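Local coordinates for protein D-alanyl-D-alanine carboxypeptidase DacB2 (Mycobacterium tuberculosis H37Rv, PDB 4RYE) that shows D,D-carboxypeptidase activity in vitro on synthetic pentapeptides and probably trims the terminal D-alanine from peptidoglycan stem peptides, at residues 195-208 and 216-228. Residues are numbered along the deposited sequence; the frame is centred on the assembly and turned at random.
Sequences DELLQRYPGAIGGK and RKTFVGAAARGGR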
ATOM      1  N   ASP A 195      -3.403   3.974  -9.228  1.00 25.10           N
ATOM      2  CA  ASP A 195      -2.950   5.043  -8.339  1.00 23.72           C
ATOM      3  C   ASP A 195      -2.946   6.379  -9.073  1.00 27.29           C
ATOM      4  O   ASP A 195      -1.989   6.711  -9.779  1.00 27.89           O
ATOM      5  CB  ASP A 195      -1.546   4.720  -7.817  1.00 23.24           C
ATOM      6  CG  ASP A 195      -0.982   5.806  -6.905  1.00 32.00           C
ATOM      7  OD1 ASP A 195      -1.724   6.735  -6.506  1.00 33.66           O
ATOM      8  OD2 ASP A 195       0.220   5.715  -6.567  1.00 29.20           O
ATOM      9  N   GLU A 196      -4.009   7.151  -8.882  1.00 28.11           N
ATOM     10  CA  GLU A 196      -4.192   8.410  -9.601  1.00 25.16           C
ATOM     11  C   GLU A 196      -3.240   9.506  -9.123  1.00 19.47           C
ATOM     12  O   GLU A 196      -3.077  10.532  -9.779  1.00 20.76           O
ATOM     13  CB  GLU A 196      -5.640   8.877  -9.470  1.00 28.65           C
ATOM     14  CG  GLU A 196      -6.635   7.870 -10.024  1.00 33.69           C
ATOM     15  CD  GLU A 196      -7.964   8.494 -10.362  1.00 44.33           C
ATOM     16  OE1 GLU A 196      -8.151   9.692 -10.057  1.00 51.24           O
ATOM     17  OE2 GLU A 196      -8.819   7.789 -10.942  1.00 51.63           O
ATOM     18  N   LEU A 197      -2.606   9.287  -7.985  1.00 20.09           N
ATOM     19  CA  LEU A 197      -1.622  10.246  -7.508  1.00 22.30           C
ATOM     20  C   LEU A 197      -0.479  10.381  -8.523  1.00 28.29           C
ATOM     21  O   LEU A 197       0.060  11.469  -8.709  1.00 19.79           O
ATOM     22  CB  LEU A 197      -1.112   9.864  -6.116  1.00 25.62           C
ATOM     23  CG  LEU A 197      -0.811  11.027  -5.162  1.00 35.29           C
ATOM     24  CD1 LEU A 197      -2.025  11.938  -5.012  1.00 38.61           C
ATOM     25  CD2 LEU A 197      -0.364  10.531  -3.804  1.00 33.58           C
ATOM     26  N   LEU A 198      -0.138   9.286  -9.206  1.00 30.11           N
ATOM     27  CA  LEU A 198       0.925   9.321 -10.215  1.00 26.12           C
ATOM     28  C   LEU A 198       0.600  10.319 -11.312  1.00 35.41           C
ATOM     29  O   LEU A 198       1.478  11.027 -11.806  1.00 40.87           O
ATOM     30  CB  LEU A 198       1.139   7.934 -10.826  1.00 27.12           C
ATOM     31  CG  LEU A 198       1.650   6.889  -9.837  1.00 26.34           C
ATOM     32  CD1 LEU A 198       1.818   5.564 -10.531  1.00 26.82           C
ATOM     33  CD2 LEU A 198       2.974   7.346  -9.215  1.00 24.27           C
ATOM     34  N   GLN A 199      -0.674  10.373 -11.685  1.00 27.33           N
ATOM     35  CA  GLN A 199      -1.117  11.250 -12.760  1.00 25.25           C
ATOM     36  C   GLN A 199      -1.434  12.674 -12.298  1.00 25.35           C
ATOM     37  O   GLN A 199      -1.317  13.619 -13.073  1.00 27.22           O
ATOM     38  CB  GLN A 199      -2.344  10.639 -13.452  1.00 30.05           C
ATOM     39  CG  GLN A 199      -2.094   9.248 -14.022  1.00 45.54           C
ATOM     40  CD  GLN A 199      -3.376   8.478 -14.276  1.00 56.53           C
ATOM     41  OE1 GLN A 199      -4.192   8.293 -13.371  1.00 59.80           O
ATOM     42  NE2 GLN A 199      -3.557   8.019 -15.509  1.00 59.45           N
ATOM     43  N   ARG A 200      -1.847  12.835 -11.048  1.00 22.82           N
ATOM     44  CA  ARG A 200      -2.329  14.144 -10.600  1.00 25.94           C
ATOM     45  C   ARG A 200      -1.292  14.962  -9.850  1.00 25.16           C
ATOM     46  O   ARG A 200      -1.415  16.188  -9.744  1.00 23.23           O
ATOM     47  CB  ARG A 200      -3.546  13.975  -9.693  1.00 28.71           C
ATOM     48  CG  ARG A 200      -4.755  13.365 -10.368  1.00 37.56           C
ATOM     49  CD  ARG A 200      -5.638  12.709  -9.320  1.00 43.50           C
ATOM     50  NE  ARG A 200      -6.857  12.146  -9.890  1.00 46.27           N
ATOM     51  CZ  ARG A 200      -8.023  12.775  -9.885  1.00 51.97           C
ATOM     52  NH1 ARG A 200      -8.109  13.979  -9.337  1.00 50.36           N
ATOM     53  NH2 ARG A 200      -9.096  12.204 -10.418  1.00 55.21           N
ATOM     54  N   TYR A 201      -0.291  14.286  -9.302  1.00 24.64           N
ATOM     55  CA  TYR A 201       0.659  14.944  -8.413  1.00 18.77           C
ATOM     56  C   TYR A 201       2.098  14.764  -8.888  1.00 22.51           C
ATOM     57  O   TYR A 201       2.689  13.711  -8.654  1.00 17.87           O
ATOM     58  CB  TYR A 201       0.527  14.380  -6.991  1.00 19.64           C
ATOM     59  CG  TYR A 201       1.190  15.274  -5.977  1.00 17.34           C
ATOM     60  CD1 TYR A 201       0.542  16.399  -5.507  1.00 21.16           C
ATOM     61  CD2 TYR A 201       2.477  15.017  -5.524  1.00 17.32           C
ATOM     62  CE1 TYR A 201       1.144  17.246  -4.589  1.00 23.36           C
ATOM     63  CE2 TYR A 201       3.093  15.863  -4.594  1.00 14.59           C
ATOM     64  CZ  TYR A 201       2.419  16.976  -4.142  1.00 16.78           C
ATOM     65  OH  TYR A 201       3.014  17.826  -3.232  1.00 22.67           O
ATOM     66  N   PRO A 202       2.654  15.780  -9.579  1.00 21.42           N
ATOM     67  CA  PRO A 202       4.062  15.732  -9.996  1.00 18.96           C
ATOM     68  C   PRO A 202       4.990  15.408  -8.836  1.00 16.71           C
ATOM     69  O   PRO A 202       4.916  16.051  -7.784  1.00 22.29           O
ATOM     70  CB  PRO A 202       4.318  17.155 -10.488  1.00 19.04           C
ATOM     71  CG  PRO A 202       2.993  17.541 -11.116  1.00 25.20           C
ATOM     72  CD  PRO A 202       1.949  16.932 -10.174  1.00 23.62           C
ATOM     73  N   GLY A 203       5.838  14.404  -9.029  1.00 16.41           N
ATOM     74  CA  GLY A 203       6.762  13.973  -7.993  1.00 15.45           C
ATOM     75  C   GLY A 203       6.301  12.772  -7.187  1.00 19.86           C
ATOM     76  O   GLY A 203       7.052  12.251  -6.367  1.00 18.73           O
ATOM     77  N   ALA A 204       5.062  12.335  -7.387  1.00 18.34           N
ATOM     78  CA  ALA A 204       4.612  11.095  -6.743  1.00 19.53           C
ATOM     79  C   ALA A 204       5.493   9.935  -7.222  1.00 17.54           C
ATOM     80  O   ALA A 204       5.848   9.881  -8.390  1.00 18.09           O
ATOM     81  CB  ALA A 204       3.149  10.829  -7.074  1.00 20.93           C
ATOM     82  N   ILE A 205       5.867   9.019  -6.327  1.00 14.22           N
ATOM     83  CA  ILE A 205       6.746   7.916  -6.718  1.00 14.14           C
ATOM     84  C   ILE A 205       6.154   6.548  -6.383  1.00 18.46           C
ATOM     85  O   ILE A 205       6.766   5.521  -6.627  1.00 18.88           O
ATOM     86  CB  ILE A 205       8.146   8.051  -6.087  1.00 22.29           C
ATOM     87  CG1 ILE A 205       8.048   8.200  -4.567  1.00 21.67           C
ATOM     88  CG2 ILE A 205       8.896   9.240  -6.684  1.00 20.04           C
ATOM     89  CD1 ILE A 205       9.394   8.537  -3.901  1.00 21.74           C
ATOM     90  N   GLY A 206       4.953   6.532  -5.824  1.00 17.29           N
ATOM     91  CA  GLY A 206       4.318   5.259  -5.533  1.00 15.86           C
ATOM     92  C   GLY A 206       3.189   5.382  -4.540  1.00 14.11           C
ATOM     93  O   GLY A 206       3.100   6.353  -3.803  1.00 15.18           O
ATOM     94  N   GLY A 207       2.313   4.389  -4.517  1.00 18.76           N
ATOM     95  CA  GLY A 207       1.203   4.439  -3.594  1.00 19.80           C
ATOM     96  C   GLY A 207       0.343   3.215  -3.720  1.00 22.57           C
ATOM     97  O   GLY A 207       0.394   2.499  -4.728  1.00 20.69           O
ATOM     98  N   LYS A 208      -0.461   2.977  -2.693  1.00 16.04           N
ATOM     99  CA  LYS A 208      -1.379   1.849  -2.713  1.00 19.32           C
ATOM    100  C   LYS A 208      -2.650   2.266  -1.993  1.00 17.09           C
ATOM    101  O   LYS A 208      -2.586   2.768  -0.876  1.00 15.79           O
ATOM    102  CB  LYS A 208      -0.736   0.645  -2.026  1.00 14.70           C
ATOM    103  CG  LYS A 208      -1.566  -0.628  -2.125  1.00 16.71           C
ATOM    104  CD  LYS A 208      -1.524  -1.191  -3.539  1.00 22.43           C
ATOM    105  CE  LYS A 208      -2.561  -2.282  -3.737  1.00 26.16           C
ATOM    106  NZ  LYS A 208      -3.951  -1.746  -3.678  1.00 26.88           N
ATOM    107  N   ARG A 216     -12.994   1.188   5.772  1.00 22.81           N
ATOM    108  CA  ARG A 216     -13.271   2.399   5.000  1.00 26.13           C
ATOM    109  C   ARG A 216     -12.101   2.640   4.032  1.00 25.61           C
ATOM    110  O   ARG A 216     -11.496   1.675   3.554  1.00 24.06           O
ATOM    111  CB  ARG A 216     -13.565   3.589   5.925  1.00 27.76           C
ATOM    112  CG  ARG A 216     -14.803   3.338   6.788  1.00 27.81           C
ATOM    113  CD  ARG A 216     -15.078   4.434   7.796  1.00 32.87           C
ATOM    114  NE  ARG A 216     -16.262   4.088   8.577  1.00 35.83           N
ATOM    115  CZ  ARG A 216     -16.873   4.897   9.435  1.00 41.17           C
ATOM    116  NH1 ARG A 216     -16.415   6.125   9.636  1.00 38.57           N
ATOM    117  NH2 ARG A 216     -17.949   4.470  10.086  1.00 41.66           N
ATOM    118  N   LYS A 217     -11.770   3.890   3.728  1.00 20.99           N
ATOM    119  CA  LYS A 217     -10.710   4.130   2.733  1.00 21.75           C
ATOM    120  C   LYS A 217      -9.341   4.178   3.367  1.00 19.08           C
ATOM    121  O   LYS A 217      -9.155   4.819   4.402  1.00 18.62           O
ATOM    122  CB  LYS A 217     -10.949   5.434   1.963  1.00 23.05           C
ATOM    123  CG  LYS A 217     -12.314   5.536   1.299  1.00 26.05           C
ATOM    124  CD  LYS A 217     -12.350   6.677   0.290  1.00 32.26           C
ATOM    125  CE  LYS A 217     -11.323   6.418  -0.798  1.00 37.30           C
ATOM    126  NZ  LYS A 217     -11.481   7.294  -1.968  1.00 47.05           N
ATOM    127  N   THR A 218      -8.372   3.501   2.753  1.00 19.62           N
ATOM    128  CA  THR A 218      -6.991   3.585   3.222  1.00 16.17           C
ATOM    129  C   THR A 218      -6.050   3.955   2.071  1.00 15.50           C
ATOM    130  O   THR A 218      -6.365   3.750   0.898  1.00 17.80           O
ATOM    131  CB  THR A 218      -6.518   2.266   3.868  1.00 20.64           C
ATOM    132  OG1 THR A 218      -6.617   1.206   2.907  1.00 16.97           O
ATOM    133  CG2 THR A 218      -7.363   1.916   5.096  1.00 22.49           C
ATOM    134  N   PHE A 219      -4.885   4.480   2.413  1.00 15.25           N
ATOM    135  CA  PHE A 219      -3.896   4.817   1.410  1.00 15.82           C
ATOM    136  C   PHE A 219      -2.546   4.961   2.072  1.00 17.30           C
ATOM    137  O   PHE A 219      -2.443   5.447   3.205  1.00 17.99           O
ATOM    138  CB  PHE A 219      -4.259   6.126   0.691  1.00 21.14           C
ATOM    139  CG  PHE A 219      -3.206   6.590  -0.285  1.00 19.12           C
ATOM    140  CD1 PHE A 219      -3.127   6.032  -1.552  1.00 21.13           C
ATOM    141  CD2 PHE A 219      -2.300   7.580   0.065  1.00 17.60           C
ATOM    142  CE1 PHE A 219      -2.159   6.450  -2.458  1.00 21.83           C
ATOM    143  CE2 PHE A 219      -1.325   8.003  -0.829  1.00 19.92           C
ATOM    144  CZ  PHE A 219      -1.256   7.437  -2.094  1.00 21.26           C
ATOM    145  N   VAL A 220      -1.519   4.520   1.362  1.00 16.05           N
ATOM    146  CA  VAL A 220      -0.142   4.766   1.752  1.00 14.50           C
ATOM    147  C   VAL A 220       0.610   5.102   0.471  1.00 12.07           C
ATOM    148  O   VAL A 220       0.332   4.541  -0.580  1.00 16.72           O
ATOM    149  CB  VAL A 220       0.492   3.548   2.481  1.00 16.18           C
ATOM    150  CG1 VAL A 220       0.534   2.303   1.570  1.00 14.37           C
ATOM    151  CG2 VAL A 220       1.880   3.899   2.981  1.00 14.27           C
ATOM    152  N   GLY A 221       1.539   6.043   0.537  1.00 12.67           N
ATOM    153  CA  GLY A 221       2.278   6.384  -0.668  1.00 15.24           C
ATOM    154  C   GLY A 221       3.394   7.376  -0.438  1.00 16.86           C
ATOM    155  O   GLY A 221       3.589   7.861   0.678  1.00 17.44           O
ATOM    156  N   ALA A 222       4.122   7.696  -1.503  1.00 12.39           N
ATOM    157  CA  ALA A 222       5.295   8.550  -1.351  1.00 13.42           C
ATOM    158  C   ALA A 222       5.468   9.505  -2.523  1.00 17.43           C
ATOM    159  O   ALA A 222       4.971   9.251  -3.616  1.00 16.04           O
ATOM    160  CB  ALA A 222       6.538   7.704  -1.171  1.00 15.24           C
ATOM    161  N   ALA A 223       6.178  10.604  -2.275  1.00 15.25           N
ATOM    162  CA  ALA A 223       6.472  11.599  -3.300  1.00 18.33           C
ATOM    163  C   ALA A 223       7.834  12.219  -3.022  1.00 19.49           C
ATOM    164  O   ALA A 223       8.328  12.153  -1.901  1.00 18.77           O
ATOM    165  CB  ALA A 223       5.397  12.679  -3.321  1.00 13.12           C
ATOM    166  N   ALA A 224       8.432  12.817  -4.048  1.00 16.68           N
ATOM    167  CA  ALA A 224       9.712  13.512  -3.913  1.00 16.73           C
ATOM    168  C   ALA A 224       9.589  14.877  -4.566  1.00 22.00           C
ATOM    169  O   ALA A 224       9.136  14.972  -5.708  1.00 14.54           O
ATOM    170  CB  ALA A 224      10.819  12.731  -4.603  1.00 14.00           C
ATOM    171  N   ARG A 225      10.001  15.921  -3.851  1.00 15.57           N
ATOM    172  CA  ARG A 225      10.074  17.270  -4.402  1.00 17.92           C
ATOM    173  C   ARG A 225      11.181  18.050  -3.713  1.00 23.01           C
ATOM    174  O   ARG A 225      11.332  17.965  -2.485  1.00 18.41           O
ATOM    175  CB  ARG A 225       8.747  18.021  -4.202  1.00 16.42           C
ATOM    176  CG  ARG A 225       7.625  17.616  -5.134  1.00 17.18           C
ATOM    177  CD  ARG A 225       6.489  18.625  -5.105  1.00 21.63           C
ATOM    178  NE  ARG A 225       5.418  18.223  -6.014  1.00 26.71           N
ATOM    179  CZ  ARG A 225       4.314  18.927  -6.228  1.00 22.61           C
ATOM    180  NH1 ARG A 225       4.128  20.075  -5.597  1.00 25.83           N
ATOM    181  NH2 ARG A 225       3.399  18.476  -7.076  1.00 21.63           N
ATOM    182  N   GLY A 226      11.938  18.818  -4.493  1.00 23.29           N
ATOM    183  CA  GLY A 226      12.894  19.762  -3.935  1.00 23.22           C
ATOM    184  C   GLY A 226      13.981  19.085  -3.129  1.00 18.03           C
ATOM    185  O   GLY A 226      14.568  19.681  -2.243  1.00 22.94           O
ATOM    186  N   GLY A 227      14.252  17.828  -3.437  1.00 17.71           N
ATOM    187  CA  GLY A 227      15.349  17.126  -2.795  1.00 31.11           C
ATOM    188  C   GLY A 227      14.949  16.331  -1.566  1.00 29.87           C
ATOM    189  O   GLY A 227      15.769  15.606  -1.001  1.00 31.81           O
ATOM    190  N   ARG A 228      13.691  16.465  -1.150  1.00 23.28           N
ATOM    191  CA  ARG A 228      13.182  15.718   0.004  1.00 19.66           C
ATOM    192  C   ARG A 228      12.177  14.663  -0.460  1.00 17.53           C
ATOM    193  O   ARG A 228      11.482  14.858  -1.444  1.00 15.11           O
ATOM    194  CB  ARG A 228      12.520  16.675   0.999  1.00 23.26           C
ATOM    195  CG  ARG A 228      12.070  16.028   2.293  1.00 25.59           C
ATOM    196  CD  ARG A 228      11.589  17.054   3.331  1.00 25.51           C
ATOM    197  NE  ARG A 228      11.755  16.492   4.668  1.00 24.37           N
ATOM    198  CZ  ARG A 228      11.439  17.102   5.808  1.00 24.89           C
ATOM    199  NH1 ARG A 228      10.896  18.308   5.802  1.00 24.13           N
ATOM    200  NH2 ARG A 228      11.655  16.484   6.961  1.00 25.11           N
TER
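The antiparallel hairpin of strands 204-212 and 218-225, at one edge of the main sheet, brings Lys208 beside Val220, with Lys208 N donating to Val220 O (2.7 Å) and Val220 N returning a bond to Lys208 O. Further along, a classic beta bulge sets Ile205 and Gly206 together against the single residue Ala222: Ile205 N reaches Ala222 O almost straight (2.9 Å, 178° at the hydrogen), while Gly206 O accepts from Ala222 N. With chi1 at 54°, Ile205 CG1 sits between its backbone N and carbonyl carbon, and thus lies against Ala222 CB at 3.7 Å. Gly207 and Gly221 pair with their CA atoms 3.7 Å apart, and the Phe219 ring packs beside this glycine pair. Leu197 CD2 touches Phe219 CZ (3.6 Å), bringing the short helix 197-200 onto the same face. At the far end the Arg225 guanidinium stacks on one face of the Tyr201 ring, planes 5° apart, in an off-centre cation-pi contact. Arg225 NE (2.8 Å) and NH2 (2.9 Å) both donate to Pro202 O, side-on in the guanidinium plane, which fixes its rotation; Tyr201 OH is hydrogen-bonded to Asp255 OD1. On the opposite face from Phe219, Lys208 NZ hydrogen-bonds to Ser102 OG and the chain touches Ser47, the inferred acyl-ester serine, an arrangement consistent with the K(T/S)G-bearing edge strand lining the active site of S11 penicillin-binding proteins.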